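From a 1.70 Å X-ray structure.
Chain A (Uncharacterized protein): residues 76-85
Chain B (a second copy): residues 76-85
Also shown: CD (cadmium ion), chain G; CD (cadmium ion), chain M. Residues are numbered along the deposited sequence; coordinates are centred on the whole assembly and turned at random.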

# COMPACT_ATOMS: atom_id res chain seq x y z
N LEU A 76 15.08 -1.30 7.48
CA LEU A 76 13.71 -0.92 7.78
C LEU A 76 13.32 -1.07 9.25
O LEU A 76 14.05 -1.65 10.03
CB LEU A 76 12.78 -1.74 6.90
CG LEU A 76 12.90 -3.28 6.95
CD1 LEU A 76 12.16 -3.88 8.14
CD2 LEU A 76 12.44 -3.93 5.67
N LYS A 77 12.17 -0.48 9.57
CA LYS A 77 11.46 -0.71 10.84
C LYS A 77 10.15 -1.37 10.52
O LYS A 77 9.53 -1.03 9.51
CB LYS A 77 11.20 0.58 11.59
CG LYS A 77 12.48 1.25 12.02
CD LYS A 77 12.23 2.53 12.80
CE LYS A 77 13.51 3.30 13.06
NZ LYS A 77 13.27 4.56 13.80
N TYR A 78 9.73 -2.36 11.32
CA TYR A 78 8.44 -3.02 11.14
C TYR A 78 7.72 -3.22 12.45
O TYR A 78 8.35 -3.19 13.49
CB TYR A 78 8.58 -4.34 10.38
CG TYR A 78 9.33 -5.41 11.06
CD1 TYR A 78 10.74 -5.42 11.08
CD2 TYR A 78 8.65 -6.46 11.70
CE1 TYR A 78 11.44 -6.44 11.71
CE2 TYR A 78 9.35 -7.46 12.35
CZ TYR A 78 10.74 -7.45 12.34
OH TYR A 78 11.44 -8.43 12.99
N VAL A 79 6.39 -3.40 12.37
CA VAL A 79 5.54 -3.62 13.51
C VAL A 79 5.14 -5.10 13.56
O VAL A 79 4.66 -5.65 12.58
CB VAL A 79 4.27 -2.75 13.51
CG1 VAL A 79 3.36 -3.10 14.69
CG2 VAL A 79 4.64 -1.28 13.56
N GLU A 80 5.32 -5.70 14.72
CA GLU A 80 4.83 -7.05 15.03
C GLU A 80 4.62 -7.11 16.53
O GLU A 80 5.46 -6.64 17.31
CB GLU A 80 5.85 -8.10 14.56
CG GLU A 80 5.51 -9.55 14.87
CD GLU A 80 6.62 -10.53 14.50
OE1 GLU A 80 7.44 -10.26 13.61
OE2 GLU A 80 6.67 -11.61 15.11
N ASP A 81 3.48 -7.65 16.94
CA ASP A 81 3.10 -7.78 18.34
C ASP A 81 3.19 -6.45 19.10
O ASP A 81 3.72 -6.40 20.22
CB ASP A 81 3.92 -8.89 19.03
CG ASP A 81 3.64 -10.27 18.46
OD1 ASP A 81 2.47 -10.67 18.46
OD2 ASP A 81 4.59 -10.96 18.05
N ASN A 82 2.72 -5.36 18.47
CA ASN A 82 2.71 -4.02 19.10
C ASN A 82 4.09 -3.47 19.49
O ASN A 82 4.19 -2.62 20.37
CB ASN A 82 1.75 -3.98 20.28
CG ASN A 82 0.34 -4.30 19.87
OD1 ASN A 82 -0.20 -3.64 18.99
ND2 ASN A 82 -0.27 -5.31 20.48
N ASN A 83 5.12 -3.98 18.82
CA ASN A 83 6.49 -3.51 18.93
C ASN A 83 6.98 -3.04 17.58
O ASN A 83 6.63 -3.61 16.54
CB ASN A 83 7.43 -4.60 19.44
CG ASN A 83 7.10 -5.03 20.86
OD1 ASN A 83 6.72 -4.22 21.70
ND2 ASN A 83 7.24 -6.32 21.13
N VAL A 84 7.87 -2.06 17.61
CA VAL A 84 8.58 -1.62 16.43
C VAL A 84 9.98 -2.25 16.49
O VAL A 84 10.73 -2.00 17.44
CB VAL A 84 8.71 -0.08 16.38
CG1 VAL A 84 9.46 0.34 15.14
CG2 VAL A 84 7.33 0.55 16.47
N TYR A 85 10.32 -3.01 15.46
CA TYR A 85 11.58 -3.72 15.36
C TYR A 85 12.41 -3.20 14.20
O TYR A 85 11.84 -2.80 13.18
CB TYR A 85 11.31 -5.20 15.08
CG TYR A 85 10.62 -5.95 16.17
CD1 TYR A 85 11.23 -6.12 17.40
CD2 TYR A 85 9.39 -6.57 15.96
CE1 TYR A 85 10.62 -6.83 18.43
CE2 TYR A 85 8.78 -7.31 16.98
CZ TYR A 85 9.39 -7.43 18.21
OH TYR A 85 8.80 -8.15 19.19
N LEU B 76 -7.45 0.59 13.66
CA LEU B 76 -6.08 0.54 13.19
C LEU B 76 -5.03 0.62 14.27
O LEU B 76 -5.31 0.96 15.43
CB LEU B 76 -5.89 1.63 12.15
CG LEU B 76 -6.19 3.07 12.61
CD1 LEU B 76 -5.05 3.71 13.38
CD2 LEU B 76 -6.59 3.90 11.39
N LYS B 77 -3.82 0.34 13.85
CA LYS B 77 -2.61 0.59 14.66
C LYS B 77 -1.77 1.57 13.90
O LYS B 77 -1.70 1.48 12.67
CB LYS B 77 -1.80 -0.68 14.91
CG LYS B 77 -2.59 -1.67 15.72
CD LYS B 77 -1.87 -2.96 16.02
CE LYS B 77 -2.84 -3.81 16.85
NZ LYS B 77 -2.76 -3.52 18.32
N TYR B 78 -1.11 2.48 14.64
CA TYR B 78 -0.16 3.41 14.06
C TYR B 78 1.10 3.56 14.88
O TYR B 78 1.11 3.25 16.08
CB TYR B 78 -0.86 4.75 13.82
CG TYR B 78 -1.30 5.49 15.06
CD1 TYR B 78 -2.53 5.21 15.68
CD2 TYR B 78 -0.50 6.49 15.60
CE1 TYR B 78 -2.94 5.91 16.81
CE2 TYR B 78 -0.89 7.20 16.75
CZ TYR B 78 -2.13 6.90 17.35
OH TYR B 78 -2.54 7.58 18.49
N VAL B 79 2.16 4.03 14.23
CA VAL B 79 3.45 4.19 14.84
C VAL B 79 3.70 5.69 15.04
O VAL B 79 3.47 6.48 14.12
CB VAL B 79 4.58 3.59 13.98
CG1 VAL B 79 5.95 3.95 14.51
CG2 VAL B 79 4.43 2.07 13.91
N GLU B 80 4.16 6.02 16.23
CA GLU B 80 4.59 7.37 16.59
C GLU B 80 5.66 7.27 17.67
O GLU B 80 5.52 6.51 18.64
CB GLU B 80 3.37 8.19 17.05
CG GLU B 80 3.69 9.61 17.48
CD GLU B 80 2.48 10.34 18.04
OE1 GLU B 80 1.33 10.02 17.67
OE2 GLU B 80 2.67 11.24 18.87
N ASP B 81 6.77 7.98 17.47
CA ASP B 81 7.90 7.96 18.38
C ASP B 81 8.40 6.52 18.67
O ASP B 81 8.70 6.18 19.81
CB ASP B 81 7.60 8.74 19.68
CG ASP B 81 7.31 10.22 19.42
OD1 ASP B 81 8.17 10.89 18.82
OD2 ASP B 81 6.22 10.71 19.83
N ASN B 82 8.46 5.68 17.63
CA ASN B 82 8.92 4.27 17.75
C ASN B 82 8.07 3.37 18.66
O ASN B 82 8.56 2.34 19.14
CB ASN B 82 10.39 4.21 18.08
CG ASN B 82 11.25 4.83 16.99
OD1 ASN B 82 11.24 4.34 15.86
ND2 ASN B 82 11.97 5.89 17.31
N ASN B 83 6.84 3.79 18.91
CA ASN B 83 5.82 3.06 19.67
C ASN B 83 4.59 2.78 18.84
O ASN B 83 4.21 3.54 17.94
CB ASN B 83 5.41 3.88 20.90
CG ASN B 83 6.56 4.18 21.84
OD1 ASN B 83 7.47 3.37 22.03
ND2 ASN B 83 6.50 5.33 22.49
N VAL B 84 3.88 1.70 19.18
CA VAL B 84 2.66 1.32 18.47
C VAL B 84 1.45 1.74 19.32
O VAL B 84 1.45 1.52 20.54
CB VAL B 84 2.65 -0.20 18.14
CG1 VAL B 84 1.40 -0.58 17.33
CG2 VAL B 84 3.93 -0.59 17.37
N TYR B 85 0.48 2.38 18.69
CA TYR B 85 -0.79 2.77 19.30
C TYR B 85 -2.01 2.26 18.55
O TYR B 85 -1.99 2.16 17.32
CB TYR B 85 -0.89 4.29 19.33
CG TYR B 85 0.21 4.94 20.13
CD1 TYR B 85 0.15 4.98 21.53
CD2 TYR B 85 1.31 5.51 19.50
CE1 TYR B 85 1.17 5.55 22.27
CE2 TYR B 85 2.34 6.10 20.24
CZ TYR B 85 2.27 6.13 21.62
OH TYR B 85 3.27 6.70 22.35
CD CD G . 5.21 -12.73 16.27
CD CD M . 0.04 11.63 18.61
O HOH W 1 4.82 0.13 21.39
O HOH W 2 -3.06 -6.29 19.48
O HOH W 3 8.04 -0.32 20.00
O HOH W 4 3.29 -12.16 14.78
O HOH W 5 5.23 -14.52 14.56
O HOH W 6 -1.86 12.35 18.07
O HOH W 7 1.10 13.74 19.53

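The two copies meet through the same face of a β-hairpin, and the centre of the contact is a cluster of four valines. Val79 and Val84 of each chain direct their CA-to-CB bonds toward the partner, and all four adopt the t rotamer. CG2 of Val79(A) lies 3.4 Å from CG2 of Val79(B), while CG2 of Val84(A) and CG2 of Val84(B) are 3.7 Å apart. The cross pairs are less even: Val79(A) CG1 approaches Val84(B) CG2 to 3.7 Å, whereas Val84(A) CG2 stands 4.2 Å from Val79(B) CG2. Short, branched valine suits this position, offering apolar methyl groups close to the backbone and favouring the extended conformation of the strands.

Each Val84 also packs against the opposing turn. CG2 of Val84(B) is 3.6 Å from C of Asn82(A), and CG2 of Val84(A) is 3.4 Å from O of Asn82(B). No direct backbone hydrogen bond joins the hairpins here; water takes that role. Water 1 donates to Asn82(A) O (3.0 Å) and accepts from Val84(B) N (2.9 Å), and water 3 likewise links Asn82(B) O (2.8 Å) with Val84(A) N (3.0 Å).

At the polar edge, two reciprocal hydrogen bonds complete the contact. Lys77(A) NZ donates to Asn82(B) OD1 at 2.9 Å, its extended side chain spanning the gap; Lys77(B) NZ donates to Asn82(A) OD1 at 2.6 Å, with chi4 turned to -86°. Water 2 adds a bridge on this second side, accepting from Asn82(A) ND2 (3.1 Å) and Lys77(B) NZ (3.0 Å). Asn82 occupies a left-handed position in the type I' turn, a conformation asparagine tolerates well, and although its CA-to-CB bond points sideways, its amide reaches the partner lysine. Together the stretches bury 405 Å², summed over both sides.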